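Local atomic coordinates of CRISPR system Cmr subunit Cmr1-1 (Pyrococcus furiosus, PDB entry 4W8Z), a protein that binds RNA and, together with Cmr6, caps the type III-B Cmr ribonucleoprotein complex of a prokaryotic antiviral CRISPR system. Residues Glu250-Arg253 / Arg254-Lys258. Residues are numbered along the deposited sequence; the frame is centred on the assembly and turned at random.
Sequences EYLR and RRIKK
A salt-bridge network one helical turn long joins Glu250, Arg253 and Arg254 on the helix 237-264. Arg253 meets the Glu250 carboxylate side-on with two nitrogens, one to each oxygen. Arg253 NE donates to Glu250 OE1 at 2.8 Å in a nearly straight bond (177°), and Arg253 NH2 donates to Glu250 OE2. Arg253 meets both oxygens on their syn side, from somewhat out of the carboxylate plane. A bend at chi3 (64°) turns the Arg253 guanidinium back toward the carboxylate. Arg254 takes the anti side of the same OE2, with Arg254 NE 2.8 Å from Glu250 OE2. A weak bond from Arg254 NH2 to Glu250 OE2 is added at 3.2 Å. The carboxylate and the Arg254 guanidinium stand almost perpendicular, at 88°. Glu250 OE2 thus accepts from both arginines, which reach it from one face of the carboxylate plane. Its negative charge probably balances part of the positive charge of the two guanidinium groups.

The backbone keeps the i to i+4 bonds of an alpha-helix, such as Arg254 N to Glu250 O at 3.1 Å. This helix lies in the Cmr1-like C-terminal region of the RAMP-type protein. Tyr251 and Arg255 are buried. The Tyr251 hydroxyl lies over one face of the Arg255 guanidinium, with Tyr251 OH 3.3 Å from Arg255 NH2 but badly angled for a hydrogen bond. Both groups bond elsewhere: Tyr251 OH to Asn324 and Leu322, Arg255 NH2 to Asn320 and Glu310. Next to this pair, Leu252, also buried, packs its CG against Ile256 CD1 at 4.0 Å.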
loop_
_atom_site.group_PDB
_atom_site.type_symbol
_atom_site.label_atom_id
_atom_site.label_comp_id
_atom_site.label_asym_id
_atom_site.label_seq_id
_atom_site.Cartn_x
_atom_site.Cartn_y
_atom_site.Cartn_z
ATOM N N GLU A 250 5.779 -11.797 -16.953
ATOM C CA GLU A 250 6.733 -12.899 -16.947
ATOM C C GLU A 250 6.657 -13.671 -15.638
ATOM O O GLU A 250 6.769 -14.899 -15.621
ATOM C CB GLU A 250 8.155 -12.381 -17.184
ATOM C CG GLU A 250 9.248 -13.449 -17.123
ATOM C CD GLU A 250 9.132 -14.522 -18.208
ATOM O OE1 GLU A 250 8.275 -14.404 -19.114
ATOM O OE2 GLU A 250 9.915 -15.498 -18.151
ATOM N N TYR A 251 6.463 -12.937 -14.546
ATOM C CA TYR A 251 6.261 -13.525 -13.224
ATOM C C TYR A 251 5.063 -14.467 -13.235
ATOM O O TYR A 251 5.141 -15.596 -12.756
ATOM C CB TYR A 251 6.066 -12.416 -12.194
ATOM C CG TYR A 251 5.776 -12.863 -10.777
ATOM C CD1 TYR A 251 6.755 -13.463 -9.997
ATOM C CD2 TYR A 251 4.529 -12.641 -10.204
ATOM C CE1 TYR A 251 6.495 -13.848 -8.693
ATOM C CE2 TYR A 251 4.262 -13.021 -8.902
ATOM C CZ TYR A 251 5.247 -13.624 -8.155
ATOM O OH TYR A 251 4.979 -13.997 -6.860
ATOM N N LEU A 252 3.963 -13.994 -13.806
ATOM C CA LEU A 252 2.743 -14.783 -13.915
ATOM C C LEU A 252 2.916 -15.963 -14.868
ATOM O O LEU A 252 2.355 -17.033 -14.646
ATOM C CB LEU A 252 1.584 -13.897 -14.377
ATOM C CG LEU A 252 0.225 -14.548 -14.630
ATOM C CD1 LEU A 252 -0.364 -15.089 -13.337
ATOM C CD2 LEU A 252 -0.715 -13.548 -15.285
ATOM N N ARG A 253 3.690 -15.767 -15.931
ATOM C CA ARG A 253 3.899 -16.827 -16.914
ATOM C C ARG A 253 4.568 -18.045 -16.279
ATOM O O ARG A 253 4.117 -19.176 -16.455
ATOM C CB ARG A 253 4.736 -16.319 -18.087
ATOM C CG ARG A 253 4.749 -17.263 -19.276
ATOM C CD ARG A 253 5.732 -16.823 -20.348
ATOM N NE ARG A 253 7.114 -16.850 -19.879
ATOM C CZ ARG A 253 7.837 -17.959 -19.753
ATOM N NH1 ARG A 253 7.304 -19.136 -20.050
ATOM N NH2 ARG A 253 9.092 -17.892 -19.322
ATOM N N ARG A 254 5.636 -17.803 -15.525
ATOM C CA ARG A 254 6.351 -18.878 -14.845
ATOM C C ARG A 254 5.528 -19.447 -13.691
ATOM O O ARG A 254 5.633 -20.628 -13.359
ATOM C CB ARG A 254 7.701 -18.381 -14.331
ATOM C CG ARG A 254 8.614 -17.881 -15.421
ATOM C CD ARG A 254 9.996 -17.598 -14.882
ATOM N NE ARG A 254 10.829 -16.934 -15.877
ATOM C CZ ARG A 254 12.081 -16.545 -15.668
ATOM N NH1 ARG A 254 12.658 -16.756 -14.491
ATOM N NH2 ARG A 254 12.756 -15.944 -16.638
ATOM N N ARG A 255 4.715 -18.592 -13.083
ATOM C CA ARG A 255 3.863 -18.991 -11.975
ATOM C C ARG A 255 2.853 -20.042 -12.421
ATOM O O ARG A 255 2.678 -21.067 -11.763
ATOM C CB ARG A 255 3.147 -17.770 -11.402
ATOM C CG ARG A 255 2.425 -18.023 -10.108
ATOM C CD ARG A 255 1.799 -16.746 -9.598
ATOM N NE ARG A 255 2.111 -16.528 -8.193
ATOM C CZ ARG A 255 1.709 -15.472 -7.500
ATOM N NH1 ARG A 255 0.975 -14.536 -8.088
ATOM N NH2 ARG A 255 2.041 -15.355 -6.223
ATOM N N ILE A 256 2.200 -19.776 -13.550
ATOM C CA ILE A 256 1.244 -20.703 -14.147
ATOM C C ILE A 256 1.884 -22.066 -14.418
ATOM O O ILE A 256 1.343 -23.101 -14.035
ATOM C CB ILE A 256 0.665 -20.137 -15.462
ATOM C CG1 ILE A 256 -0.141 -18.868 -15.183
ATOM C CG2 ILE A 256 -0.206 -21.166 -16.151
ATOM C CD1 ILE A 256 -0.487 -18.084 -16.425
ATOM N N LYS A 257 3.042 -22.059 -15.072
ATOM C CA LYS A 257 3.748 -23.295 -15.374
ATOM C C LYS A 257 4.136 -24.035 -14.096
ATOM O O LYS A 257 4.032 -25.259 -14.018
ATOM C CB LYS A 257 4.994 -23.013 -16.219
ATOM C CG LYS A 257 4.712 -22.700 -17.680
ATOM C CD LYS A 257 5.599 -23.538 -18.584
ATOM C CE LYS A 257 7.023 -23.005 -18.636
ATOM N NZ LYS A 257 7.212 -22.081 -19.794
ATOM N N LYS A 258 4.569 -23.279 -13.092
ATOM C CA LYS A 258 5.038 -23.858 -11.839
ATOM C C LYS A 258 3.927 -24.603 -11.111
ATOM O O LYS A 258 4.124 -25.719 -10.628
ATOM C CB LYS A 258 5.619 -22.771 -10.930
ATOM C CG LYS A 258 6.179 -23.293 -9.618
ATOM C CD LYS A 258 7.073 -22.270 -8.942
ATOM C CE LYS A 258 6.335 -21.463 -7.895
ATOM N NZ LYS A 258 7.278 -20.598 -7.121
#